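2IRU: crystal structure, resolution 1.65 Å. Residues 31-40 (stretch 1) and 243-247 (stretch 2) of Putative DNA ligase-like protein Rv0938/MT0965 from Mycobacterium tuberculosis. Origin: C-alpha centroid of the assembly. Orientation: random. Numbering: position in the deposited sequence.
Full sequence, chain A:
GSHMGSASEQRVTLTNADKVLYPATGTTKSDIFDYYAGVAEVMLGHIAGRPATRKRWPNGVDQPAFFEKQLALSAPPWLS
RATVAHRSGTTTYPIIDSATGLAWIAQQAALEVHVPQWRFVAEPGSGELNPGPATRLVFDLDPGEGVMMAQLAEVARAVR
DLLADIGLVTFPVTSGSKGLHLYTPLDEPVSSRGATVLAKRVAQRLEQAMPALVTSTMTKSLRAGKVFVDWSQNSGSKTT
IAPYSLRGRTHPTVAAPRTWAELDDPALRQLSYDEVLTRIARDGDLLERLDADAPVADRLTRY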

# COMPACT_ATOMS: atom_id res chain seq x y z
N ASP A 31 3.72 4.52 20.54
CA ASP A 31 4.69 4.55 19.43
C ASP A 31 3.97 4.66 18.08
O ASP A 31 4.39 5.43 17.19
CB ASP A 31 5.54 3.28 19.41
CG ASP A 31 6.55 3.23 20.56
OD1 ASP A 31 7.07 4.29 20.97
OD2 ASP A 31 6.84 2.10 21.00
N ILE A 32 2.94 3.85 17.93
CA ILE A 32 2.19 3.80 16.66
C ILE A 32 1.41 5.10 16.40
O ILE A 32 1.38 5.62 15.25
CB ILE A 32 1.33 2.50 16.65
CG1 ILE A 32 2.24 1.24 16.78
CG2 ILE A 32 0.39 2.42 15.49
CD1 ILE A 32 3.33 1.12 15.76
N PHE A 33 0.81 5.63 17.46
CA PHE A 33 0.09 6.92 17.40
C PHE A 33 1.04 8.01 16.90
O PHE A 33 0.73 8.79 15.98
CB PHE A 33 -0.45 7.22 18.81
CG PHE A 33 -1.56 8.28 18.86
CD1 PHE A 33 -2.86 8.00 18.43
CD2 PHE A 33 -1.30 9.51 19.48
CE1 PHE A 33 -3.88 8.97 18.58
CE2 PHE A 33 -2.32 10.47 19.62
CZ PHE A 33 -3.60 10.18 19.17
N ASP A 34 2.24 8.05 17.48
CA ASP A 34 3.19 9.08 17.10
C ASP A 34 3.68 8.81 15.68
O ASP A 34 3.91 9.72 14.93
CB ASP A 34 4.35 9.14 18.10
CG ASP A 34 3.99 9.94 19.38
OD1 ASP A 34 2.91 10.59 19.43
OD2 ASP A 34 4.82 9.95 20.32
N TYR A 35 3.85 7.54 15.33
CA TYR A 35 4.30 7.24 13.98
C TYR A 35 3.33 7.73 12.91
O TYR A 35 3.73 8.42 11.94
CB TYR A 35 4.58 5.75 13.80
CG TYR A 35 4.83 5.43 12.36
CD1 TYR A 35 6.09 5.68 11.75
CD2 TYR A 35 3.82 4.85 11.57
CE1 TYR A 35 6.32 5.35 10.38
CE2 TYR A 35 4.03 4.55 10.19
CZ TYR A 35 5.28 4.80 9.61
OH TYR A 35 5.52 4.56 8.26
N TYR A 36 2.05 7.40 13.09
CA TYR A 36 1.08 7.77 12.06
C TYR A 36 0.91 9.33 12.04
O TYR A 36 0.70 9.94 10.98
CB TYR A 36 -0.22 7.01 12.26
CG TYR A 36 -0.20 5.66 11.57
CD1 TYR A 36 0.08 5.59 10.19
CD2 TYR A 36 -0.48 4.48 12.25
CE1 TYR A 36 0.10 4.38 9.50
CE2 TYR A 36 -0.47 3.24 11.57
CZ TYR A 36 -0.18 3.21 10.19
OH TYR A 36 -0.12 2.00 9.49
N ALA A 37 1.04 9.97 13.20
CA ALA A 37 1.12 11.44 13.19
C ALA A 37 2.30 11.95 12.38
O ALA A 37 2.17 12.93 11.63
CB ALA A 37 1.20 11.97 14.61
N GLY A 38 3.45 11.30 12.56
CA GLY A 38 4.71 11.76 11.92
C GLY A 38 4.68 11.58 10.42
O GLY A 38 5.29 12.37 9.68
N VAL A 39 3.99 10.52 9.98
CA VAL A 39 3.92 10.23 8.52
C VAL A 39 2.69 10.81 7.83
O VAL A 39 2.60 10.73 6.59
CB VAL A 39 4.09 8.71 8.15
CG1 VAL A 39 5.42 8.13 8.68
CG2 VAL A 39 2.86 7.87 8.54
N ALA A 40 1.76 11.41 8.59
CA ALA A 40 0.49 11.84 7.99
C ALA A 40 0.70 12.68 6.72
O ALA A 40 0.07 12.43 5.69
CB ALA A 40 -0.41 12.62 9.01
N PRO A 243 1.51 2.80 0.86
CA PRO A 243 2.83 3.32 1.22
C PRO A 243 2.77 3.99 2.63
O PRO A 243 1.78 4.67 2.96
CB PRO A 243 3.09 4.38 0.15
CG PRO A 243 2.33 3.87 -1.07
CD PRO A 243 1.06 3.26 -0.47
N TYR A 244 3.85 3.78 3.38
CA TYR A 244 3.99 4.25 4.78
C TYR A 244 3.17 3.48 5.84
O TYR A 244 3.36 3.70 7.04
CB TYR A 244 3.70 5.74 4.91
CG TYR A 244 4.63 6.57 4.07
CD1 TYR A 244 5.94 6.84 4.53
CD2 TYR A 244 4.20 7.14 2.86
CE1 TYR A 244 6.81 7.63 3.77
CE2 TYR A 244 5.09 7.94 2.08
CZ TYR A 244 6.38 8.17 2.56
OH TYR A 244 7.27 8.93 1.87
N SER A 245 2.32 2.56 5.39
CA SER A 245 1.64 1.70 6.39
C SER A 245 2.65 0.84 7.14
O SER A 245 3.61 0.31 6.55
CB SER A 245 0.63 0.75 5.72
OG SER A 245 -0.08 -0.03 6.71
N LEU A 246 2.39 0.66 8.43
CA LEU A 246 3.09 -0.37 9.22
C LEU A 246 2.63 -1.72 8.68
O LEU A 246 1.57 -1.82 8.01
CB LEU A 246 2.68 -0.26 10.71
CG LEU A 246 3.28 0.92 11.47
CD1 LEU A 246 2.58 1.13 12.79
CD2 LEU A 246 4.74 0.68 11.75
N ARG A 247 3.39 -2.74 9.05
CA ARG A 247 3.03 -4.13 8.80
C ARG A 247 2.83 -4.85 10.12
O ARG A 247 3.58 -4.65 11.11
CB ARG A 247 4.13 -4.85 8.01
CG ARG A 247 4.48 -4.20 6.65
CD ARG A 247 3.25 -3.94 5.78
NE ARG A 247 2.40 -5.10 5.60
CZ ARG A 247 2.44 -5.90 4.54
NH1 ARG A 247 3.27 -5.65 3.53
NH2 ARG A 247 1.59 -6.92 4.46

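Residues 31-40 are one part of a longer helix. Residues 243-247 have no regular secondary structure and lie against one side of it. Ile32, Tyr35, Tyr36 and Val39 recur at helical spacing, so they share the side that meets Tyr244, Ser245 and Leu246. The contact buries 328 Å² in total, counting both stretches.

Two tyrosine hydroxyls tie the helix to the backbone of the loop. Tyr35 OH donates a hydrogen bond to Tyr244 O at 2.6 Å. Leu246 N donates to Tyr36 OH at 3.0 Å, with an N-H...O angle of 161°, close to straight. The loop presents a carbonyl at Tyr244 and an amide at Leu246, and the long tyrosine side chains carry their hydroxyls from the helix to them.

The two tyrosines reach the loop by different rotamers. Tyr35 points its CA-to-CB bond toward the loop, and chi1 is t (171°). Its ring has Tyr244 O at its edge and Leu246 CD2 over one face. The CA-to-CB bond of Tyr36 points sideways to the loop. Its chi1 of -87° is in the m range, and the end of the ring comes nearer the loop than its CB direction suggests. The hydroxyl thus arrives at Leu246 N, and Ser245 CA lies at the ring edge.

Leu246 has the largest area covered by the helix, 93 Å². Its chi angles are m and t (-73°, 166°). The CA-to-CB bond points sideways, but the branched end comes nearer the helix. Leu246 CD1 is 3.1 Å from Ile32 CD1, a very close approach for two methyl groups, and 3.9 Å from Tyr36 CE2. Leu246 CG is 3.9 Å from Tyr35 CE2. Leucine suits this site because its branched end can touch all three helix side chains. The CA-to-CB bond of Ile32 also points sideways; with chi1 and chi2 both m (-59°, -55°), its CD1 extends to meet the leucine.

At the other end of the contact, Val39 points toward the loop with chi1 m (-57°). Valine is short, and Val39 CG2 packs against Tyr244 CB at 4.3 Å. Tyr244 has a positive phi (74°). Its CA-to-CB bond points sideways, chi1 is m (-60°), and its hydroxyl is hydrogen-bonded elsewhere in the structure.

Ser245 points away overall, although CB touches the helix. With chi1 t (-177°), Ser245 OG donates to Leu246 O at 2.8 Å, a bond within the loop. The small side chain is buried with its polar atom satisfied.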